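Local coordinates for acetyltransferase, GNAT family (Streptococcus pneumoniae, PDB 2ATR), which probably transfers an acetyl group from acetyl-CoA to an acceptor not yet identified, as a member of the GNAT family of acetyltransferases, at residues L16-A21 against D51-L56; S41-L46 against I57-D62. One frame throughout, in Å; residues are numbered along the deposited sequence.

Contact 1: residues L16-A21 against D51-L56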
ATOM      1  N   LEU A  16       6.361   7.058  10.747  1.00 37.42           N
ATOM      2  CA  LEU A  16       7.440   7.719   9.986  1.00 38.50           C
ATOM      3  C   LEU A  16       8.635   6.820   9.818  1.00 37.05           C
ATOM      4  O   LEU A  16       9.257   6.813   8.755  1.00 37.86           O
ATOM      5  CB  LEU A  16       7.844   9.044  10.623  1.00 38.64           C
ATOM      6  CG  LEU A  16       8.809   9.944   9.824  1.00 41.39           C
ATOM      7  CD1 LEU A  16       8.235  10.368   8.485  1.00 39.40           C
ATOM      8  CD2 LEU A  16       9.176  11.159  10.664  1.00 40.51           C
ATOM      9  N   HIS A  17       8.952   6.036  10.842  1.00 36.07           N
ATOM     10  CA  HIS A  17      10.016   5.022  10.722  1.00 34.71           C
ATOM     11  C   HIS A  17       9.826   4.061   9.534  1.00 34.31           C
ATOM     12  O   HIS A  17      10.784   3.597   8.927  1.00 32.86           O
ATOM     13  CB  HIS A  17      10.213   4.249  12.055  1.00 35.47           C
ATOM     14  CG  HIS A  17       9.095   3.308  12.391  1.00 32.73           C
ATOM     15  ND1 HIS A  17       7.862   3.754  12.796  1.00 32.45           N
ATOM     16  CD2 HIS A  17       9.042   1.953  12.415  1.00 30.67           C
ATOM     17  CE1 HIS A  17       7.074   2.712  13.000  1.00 32.88           C
ATOM     18  NE2 HIS A  17       7.772   1.608  12.789  1.00 31.61           N
ATOM     19  N   LEU A  18       8.578   3.743   9.195  1.00 33.10           N
ATOM     20  CA  LEU A  18       8.333   2.858   8.037  1.00 32.61           C
ATOM     21  C   LEU A  18       8.722   3.559   6.697  1.00 31.36           C
ATOM     22  O   LEU A  18       9.390   2.985   5.863  1.00 30.85           O
ATOM     23  CB  LEU A  18       6.854   2.466   7.997  1.00 31.11           C
ATOM     24  CG  LEU A  18       6.279   1.607   9.131  1.00 30.72           C
ATOM     25  CD1 LEU A  18       4.802   1.299   8.863  1.00 31.46           C
ATOM     26  CD2 LEU A  18       7.057   0.372   9.253  1.00 26.58           C
ATOM     27  N   TYR A  19       8.256   4.783   6.519  1.00 33.64           N
ATOM     28  CA  TYR A  19       8.577   5.591   5.318  1.00 34.70           C
ATOM     29  C   TYR A  19      10.085   5.899   5.249  1.00 36.82           C
ATOM     30  O   TYR A  19      10.701   5.693   4.190  1.00 36.59           O
ATOM     31  CB  TYR A  19       7.737   6.859   5.261  1.00 33.92           C
ATOM     32  CG  TYR A  19       6.264   6.599   5.077  1.00 34.95           C
ATOM     33  CD1 TYR A  19       5.700   6.450   3.785  1.00 32.50           C
ATOM     34  CD2 TYR A  19       5.416   6.499   6.192  1.00 30.93           C
ATOM     35  CE1 TYR A  19       4.312   6.204   3.621  1.00 30.42           C
ATOM     36  CE2 TYR A  19       4.058   6.253   6.035  1.00 33.33           C
ATOM     37  CZ  TYR A  19       3.509   6.102   4.744  1.00 32.23           C
ATOM     38  OH  TYR A  19       2.161   5.867   4.640  1.00 31.38           O
ATOM     39  N   GLN A  20      10.683   6.333   6.371  1.00 37.84           N
ATOM     40  CA  GLN A  20      12.174   6.380   6.490  1.00 40.12           C
ATOM     41  C   GLN A  20      12.827   5.081   6.032  1.00 41.19           C
ATOM     42  O   GLN A  20      13.791   5.099   5.284  1.00 41.66           O
ATOM     43  CB  GLN A  20      12.634   6.730   7.927  1.00 39.63           C
ATOM     44  CG  GLN A  20      12.478   8.192   8.232  1.00 40.48           C
ATOM     45  CD  GLN A  20      12.466   8.576   9.721  1.00 43.29           C
ATOM     46  OE1 GLN A  20      12.344   7.743  10.625  1.00 40.36           O
ATOM     47  NE2 GLN A  20      12.534   9.880   9.966  1.00 43.62           N
ATOM     48  N   ALA A  21      12.291   3.948   6.460  1.00 43.83           N
ATOM     49  CA  ALA A  21      12.854   2.642   6.114  1.00 45.95           C
ATOM     50  C   ALA A  21      12.879   2.393   4.618  1.00 48.40           C
ATOM     51  O   ALA A  21      13.433   1.373   4.155  1.00 49.27           O
ATOM     52  CB  ALA A  21      12.068   1.551   6.800  1.00 45.82           C
ATOM     53  N   ASP A  51       4.006  -4.866  20.227  1.00 34.99           N
ATOM     54  CA  ASP A  51       3.732  -3.443  20.125  1.00 35.67           C
ATOM     55  C   ASP A  51       4.527  -2.790  18.993  1.00 32.98           C
ATOM     56  O   ASP A  51       4.311  -1.645  18.703  1.00 33.20           O
ATOM     57  CB  ASP A  51       4.008  -2.709  21.451  1.00 37.34           C
ATOM     58  CG  ASP A  51       3.125  -3.221  22.623  1.00 42.76           C
ATOM     59  OD1 ASP A  51       1.947  -3.579  22.398  1.00 46.87           O
ATOM     60  OD2 ASP A  51       3.633  -3.251  23.767  1.00 48.38           O
ATOM     61  N   ALA A  52       5.458  -3.503  18.377  1.00 32.00           N
ATOM     62  CA  ALA A  52       6.296  -2.870  17.292  1.00 30.69           C
ATOM     63  C   ALA A  52       5.489  -2.671  15.980  1.00 30.22           C
ATOM     64  O   ALA A  52       4.960  -3.634  15.505  1.00 29.06           O
ATOM     65  CB  ALA A  52       7.467  -3.785  16.997  1.00 29.23           C
ATOM     66  N   VAL A  53       5.429  -1.457  15.411  1.00 31.60           N
ATOM     67  CA  VAL A  53       4.813  -1.209  14.041  1.00 31.95           C
ATOM     68  C   VAL A  53       5.830  -1.617  12.955  1.00 30.78           C
ATOM     69  O   VAL A  53       6.924  -1.056  12.872  1.00 31.65           O
ATOM     70  CB  VAL A  53       4.362   0.257  13.871  1.00 31.61           C
ATOM     71  CG1 VAL A  53       3.754   0.538  12.425  1.00 31.67           C
ATOM     72  CG2 VAL A  53       3.357   0.640  14.971  1.00 33.49           C
ATOM     73  N   VAL A  54       5.536  -2.681  12.226  1.00 30.25           N
ATOM     74  CA  VAL A  54       6.512  -3.248  11.274  1.00 30.37           C
ATOM     75  C   VAL A  54       6.044  -3.140   9.786  1.00 30.38           C
ATOM     76  O   VAL A  54       6.789  -3.437   8.884  1.00 31.47           O
ATOM     77  CB  VAL A  54       7.082  -4.674  11.707  1.00 29.21           C
ATOM     78  CG1 VAL A  54       7.563  -4.616  13.190  1.00 28.66           C
ATOM     79  CG2 VAL A  54       6.103  -5.887  11.524  1.00 28.45           C
ATOM     80  N   GLY A  55       4.812  -2.698   9.555  1.00 29.98           N
ATOM     81  CA  GLY A  55       4.262  -2.730   8.179  1.00 28.81           C
ATOM     82  C   GLY A  55       3.064  -1.845   8.124  1.00 29.09           C
ATOM     83  O   GLY A  55       2.450  -1.580   9.171  1.00 27.83           O
ATOM     84  N   LEU A  56       2.759  -1.327   6.920  1.00 27.31           N
ATOM     85  CA  LEU A  56       1.614  -0.466   6.707  1.00 27.38           C
ATOM     86  C   LEU A  56       1.057  -0.718   5.283  1.00 26.20           C
ATOM     87  O   LEU A  56       1.817  -1.020   4.365  1.00 24.49           O
ATOM     88  CB  LEU A  56       2.005   1.025   6.907  1.00 27.29           C
ATOM     89  CG  LEU A  56       1.075   2.188   6.520  1.00 30.79           C
ATOM     90  CD1 LEU A  56       1.356   3.452   7.371  1.00 27.09           C
ATOM     91  CD2 LEU A  56       1.215   2.503   4.983  1.00 27.19           C
TER
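Helix-on-sheet packing, with one polar bond at its margin, joins the C-terminal part of helix 12-20 to the first half of strand 52-61. The short segments cross at -58°, their axes 8.7 Å apart at the closest point. Leu18 carries most of the apolar contact. Its CG stands anti to its own carbonyl carbon, which sends both methyls onto the strand: CD2 lies on the backbone where Val54 meets Gly55, while CD1 fits between the side chains of Val53 and Leu56. The packing is tight there, with Leu18 CD1 only 3.4 Å from Leu56 CB and 3.8 Å from Val53 CG1. Beneath these methyls the strand is irregular, since Val54 and Gly55 both pair with Ala47 of the adjacent strand in a classic beta bulge. As in the GNAT fold, the helices after the first strand lie over one face of the central sheet. One residue earlier in the helix, His17 holds its CG in the crowded position between backbone N and carbonyl carbon (chi1 71°), and its imidazole reaches out edge-on. Its NE2 donates to Val53 O at 2.8 Å in a nearly straight bond (173°); the oxygen lies in the ring plane, yet the nitrogen sits above the plane of the carbonyl. Leu18 CG rests against one face of that ring, near its rim. Tyr19 meets the end of Leu56, the two side chains crossing at about a right angle, and its OH comes to 3.5 Å from Leu56 CD2. That hydroxyl is hydrogen-bonded to Asp71 OD2 on strand 66-74, while Leu34 and Leu38 of helix 33-38 pack on the tyrosine side chain.

Contact 2: residues S41-L46 against I57-D62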
ATOM      1  N   SER A  41      -7.330   9.187   3.430  1.00 31.14           N
ATOM      2  CA  SER A  41      -7.202   7.902   2.797  1.00 31.79           C
ATOM      3  C   SER A  41      -8.499   7.152   3.038  1.00 31.69           C
ATOM      4  O   SER A  41      -9.283   7.548   3.883  1.00 31.39           O
ATOM      5  CB  SER A  41      -6.034   7.127   3.394  1.00 29.71           C
ATOM      6  OG  SER A  41      -4.849   7.905   3.252  1.00 30.67           O
ATOM      7  N   LEU A  42      -8.700   6.078   2.290  1.00 31.77           N
ATOM      8  CA  LEU A  42      -9.887   5.238   2.425  1.00 31.42           C
ATOM      9  C   LEU A  42      -9.719   4.331   3.651  1.00 31.03           C
ATOM     10  O   LEU A  42     -10.653   4.157   4.445  1.00 28.28           O
ATOM     11  CB  LEU A  42     -10.077   4.372   1.175  1.00 30.73           C
ATOM     12  CG  LEU A  42     -10.617   5.014  -0.101  1.00 33.23           C
ATOM     13  CD1 LEU A  42     -10.381   4.037  -1.246  1.00 30.52           C
ATOM     14  CD2 LEU A  42     -12.138   5.333   0.035  1.00 30.00           C
ATOM     15  N   VAL A  43      -8.531   3.766   3.784  1.00 29.57           N
ATOM     16  CA  VAL A  43      -8.252   2.770   4.797  1.00 29.62           C
ATOM     17  C   VAL A  43      -6.757   2.668   5.058  1.00 30.18           C
ATOM     18  O   VAL A  43      -5.955   2.821   4.147  1.00 26.59           O
ATOM     19  CB  VAL A  43      -8.841   1.392   4.422  1.00 31.25           C
ATOM     20  CG1 VAL A  43      -7.847   0.533   3.696  1.00 27.03           C
ATOM     21  CG2 VAL A  43      -9.376   0.696   5.628  1.00 32.61           C
ATOM     22  N   ILE A  44      -6.402   2.411   6.312  1.00 20.00           N
ATOM     23  CA  ILE A  44      -5.045   2.028   6.689  1.00 20.00           C
ATOM     24  C   ILE A  44      -5.040   0.827   7.616  1.00 20.00           C
ATOM     25  O   ILE A  44      -5.763   0.804   8.589  1.00 29.97           O
ATOM     26  CB  ILE A  44      -4.308   3.202   7.343  1.00 20.00           C
ATOM     27  CG1 ILE A  44      -4.185   4.371   6.378  1.00 20.00           C
ATOM     28  CG2 ILE A  44      -2.953   2.773   7.843  1.00 20.00           C
ATOM     29  CD1 ILE A  44      -3.975   5.675   7.051  1.00 20.00           C
ATOM     30  N   TYR A  45      -4.220  -0.162   7.299  1.00 27.80           N
ATOM     31  CA  TYR A  45      -3.920  -1.256   8.215  1.00 27.86           C
ATOM     32  C   TYR A  45      -2.444  -1.229   8.611  1.00 28.63           C
ATOM     33  O   TYR A  45      -1.599  -0.902   7.795  1.00 24.52           O
ATOM     34  CB  TYR A  45      -4.271  -2.610   7.582  1.00 28.33           C
ATOM     35  CG  TYR A  45      -5.758  -2.900   7.470  1.00 30.01           C
ATOM     36  CD1 TYR A  45      -6.358  -3.852   8.268  1.00 30.98           C
ATOM     37  CD2 TYR A  45      -6.550  -2.223   6.568  1.00 26.56           C
ATOM     38  CE1 TYR A  45      -7.687  -4.107   8.176  1.00 32.11           C
ATOM     39  CE2 TYR A  45      -7.876  -2.469   6.469  1.00 27.73           C
ATOM     40  CZ  TYR A  45      -8.449  -3.413   7.275  1.00 33.08           C
ATOM     41  OH  TYR A  45      -9.785  -3.669   7.166  1.00 34.76           O
ATOM     42  N   LEU A  46      -2.148  -1.576   9.861  1.00 26.21           N
ATOM     43  CA  LEU A  46      -0.757  -1.753  10.293  1.00 27.75           C
ATOM     44  C   LEU A  46      -0.467  -3.209  10.571  1.00 27.76           C
ATOM     45  O   LEU A  46      -1.386  -3.962  10.941  1.00 29.82           O
ATOM     46  CB  LEU A  46      -0.440  -0.941  11.550  1.00 26.42           C
ATOM     47  CG  LEU A  46      -0.745   0.539  11.426  1.00 28.64           C
ATOM     48  CD1 LEU A  46      -0.382   1.212  12.746  1.00 31.64           C
ATOM     49  CD2 LEU A  46       0.066   1.140  10.238  1.00 27.14           C
ATOM     50  N   ILE A  57      -0.252  -0.632   5.138  1.00 25.37           N
ATOM     51  CA  ILE A  57      -0.888  -0.515   3.788  1.00 25.79           C
ATOM     52  C   ILE A  57      -1.817   0.674   3.853  1.00 26.36           C
ATOM     53  O   ILE A  57      -2.433   0.918   4.888  1.00 26.00           O
ATOM     54  CB  ILE A  57      -1.579  -1.816   3.268  1.00 26.32           C
ATOM     55  CG1 ILE A  57      -2.105  -1.653   1.776  1.00 21.75           C
ATOM     56  CG2 ILE A  57      -2.725  -2.222   4.236  1.00 23.00           C
ATOM     57  CD1 ILE A  57      -2.551  -3.038   1.156  1.00 23.59           C
ATOM     58  N   ARG A  58      -1.854   1.464   2.782  1.00 25.58           N
ATOM     59  CA  ARG A  58      -2.694   2.625   2.707  1.00 25.89           C
ATOM     60  C   ARG A  58      -3.366   2.677   1.318  1.00 26.63           C
ATOM     61  O   ARG A  58      -2.717   2.703   0.252  1.00 26.26           O
ATOM     62  CB  ARG A  58      -1.877   3.904   2.931  1.00 26.19           C
ATOM     63  CG  ARG A  58      -2.662   5.149   3.038  1.00 28.72           C
ATOM     64  CD  ARG A  58      -1.817   6.298   3.587  1.00 24.73           C
ATOM     65  NE  ARG A  58      -0.899   6.886   2.600  1.00 23.68           N
ATOM     66  CZ  ARG A  58      -1.208   7.801   1.687  1.00 24.56           C
ATOM     67  NH1 ARG A  58      -2.467   8.213   1.472  1.00 22.41           N
ATOM     68  NH2 ARG A  58      -0.245   8.286   0.929  1.00 25.81           N
ATOM     69  N   LEU A  59      -4.687   2.671   1.343  1.00 27.13           N
ATOM     70  CA  LEU A  59      -5.479   2.736   0.102  1.00 26.52           C
ATOM     71  C   LEU A  59      -6.098   4.088  -0.037  1.00 24.94           C
ATOM     72  O   LEU A  59      -6.464   4.694   0.958  1.00 26.69           O
ATOM     73  CB  LEU A  59      -6.578   1.682   0.127  1.00 25.67           C
ATOM     74  CG  LEU A  59      -6.282   0.216   0.407  1.00 27.06           C
ATOM     75  CD1 LEU A  59      -7.568  -0.545   0.188  1.00 27.70           C
ATOM     76  CD2 LEU A  59      -5.203  -0.320  -0.465  1.00 24.86           C
ATOM     77  N   VAL A  60      -6.237   4.551  -1.284  1.00 25.89           N
ATOM     78  CA  VAL A  60      -6.797   5.856  -1.634  1.00 23.37           C
ATOM     79  C   VAL A  60      -7.756   5.725  -2.831  1.00 24.95           C
ATOM     80  O   VAL A  60      -7.761   4.691  -3.519  1.00 24.24           O
ATOM     81  CB  VAL A  60      -5.695   6.921  -1.995  1.00 24.09           C
ATOM     82  CG1 VAL A  60      -4.754   7.166  -0.770  1.00 23.03           C
ATOM     83  CG2 VAL A  60      -4.922   6.529  -3.252  1.00 21.56           C
ATOM     84  N   GLY A  61      -8.531   6.774  -3.089  1.00 24.90           N
ATOM     85  CA  GLY A  61      -9.473   6.739  -4.226  1.00 26.28           C
ATOM     86  C   GLY A  61     -10.856   7.063  -3.747  1.00 26.79           C
ATOM     87  O   GLY A  61     -11.036   7.550  -2.628  1.00 27.39           O
ATOM     88  N   ASP A  62     -11.850   6.818  -4.597  1.00 28.58           N
ATOM     89  CA  ASP A  62     -13.249   7.159  -4.229  1.00 28.39           C
ATOM     90  C   ASP A  62     -13.931   6.018  -3.454  1.00 28.49           C
ATOM     91  O   ASP A  62     -14.954   6.252  -2.802  1.00 30.26           O
ATOM     92  CB  ASP A  62     -14.057   7.657  -5.448  1.00 26.89           C
ATOM     93  CG  ASP A  62     -14.245   6.570  -6.497  1.00 26.54           C
ATOM     94  OD1 ASP A  62     -14.522   5.426  -6.172  1.00 26.98           O
ATOM     95  OD2 ASP A  62     -14.072   6.835  -7.655  1.00 27.90           O
TER
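Strands 43-49 and 52-61 form a beta hairpin in the central sheet of the GNAT fold, and this contact is its open end, away from the turn. Val43 and Leu59, like Tyr45 and Ile57, are antiparallel hydrogen-bonded pairs; Ile44 and Arg58 between them form a non-hydrogen-bonded pair. Leu59 N reaches Val43 O at 3.1 Å, nearly along the C=O axis, but Leu59 O is taken by Leu42 N, from the loop, not by Val43 N.

Arg58 leaves the sheet on the side of Ile44, the two side chains running alongside each other. Its CB lies near Ile44 CG1, and CG, anti to the backbone N (chi1 -173°), meets that same atom at 3.8 Å and, closer, Ser41 OG. CD meets Ser41 OG at 3.4 Å and, more loosely, Ile44 CD1. A bend at chi3 (77°) then turns the guanidinium, whose NE forms a salt bridge with Asp71 OD2 on strand 66-74. At the tip NH1 donates to Ser41 OG at 3.0 Å, the hydroxyl lying close to the guanidinium plane. Ser41 OG is also hydrogen-bonded to Ala37 O of helix 33-38, so the serine links this arginine to the helix that covers Ile44.

On the face with Tyr45 and Ile57, helix 83-92 packs against the sheet, and Tyr45 OH bonds to Asn94 OD1. Here Val43 and Leu59 point the same way, and Val43 CG1 touches Leu59 CG at 3.7 Å. Toward the strand end, Leu42 lies across the backbone of the partner segment, its CD1 3.5 Å from Val60 C and its CG 3.6 Å from Gly61 O.

Overall arrangement
Contacts 1 and 2 share strand 52-61: its first half receives helix 12-20 in contact 1, and contact 2 covers the pairing of its second half with strand 43-49; their centres lie about 16 Å apart. Along the chain the segments alternate: 16-21, 41-46, 51-56, 57-62. Contact 1 packs a helix on the sheet, whereas contact 2 is part of the sheet itself. They meet where Leu46 CD2 packs on Leu56 CB, and Asp71 of strand 66-74 ties them further, since its OD2 takes both the hydroxyl of Tyr19 and the guanidinium of Arg58. Helices 12-20 and 33-38 share the face bearing Leu56 and Arg58, while helix 83-92 packs on the other, the layered arrangement of GNAT acetyltransferases.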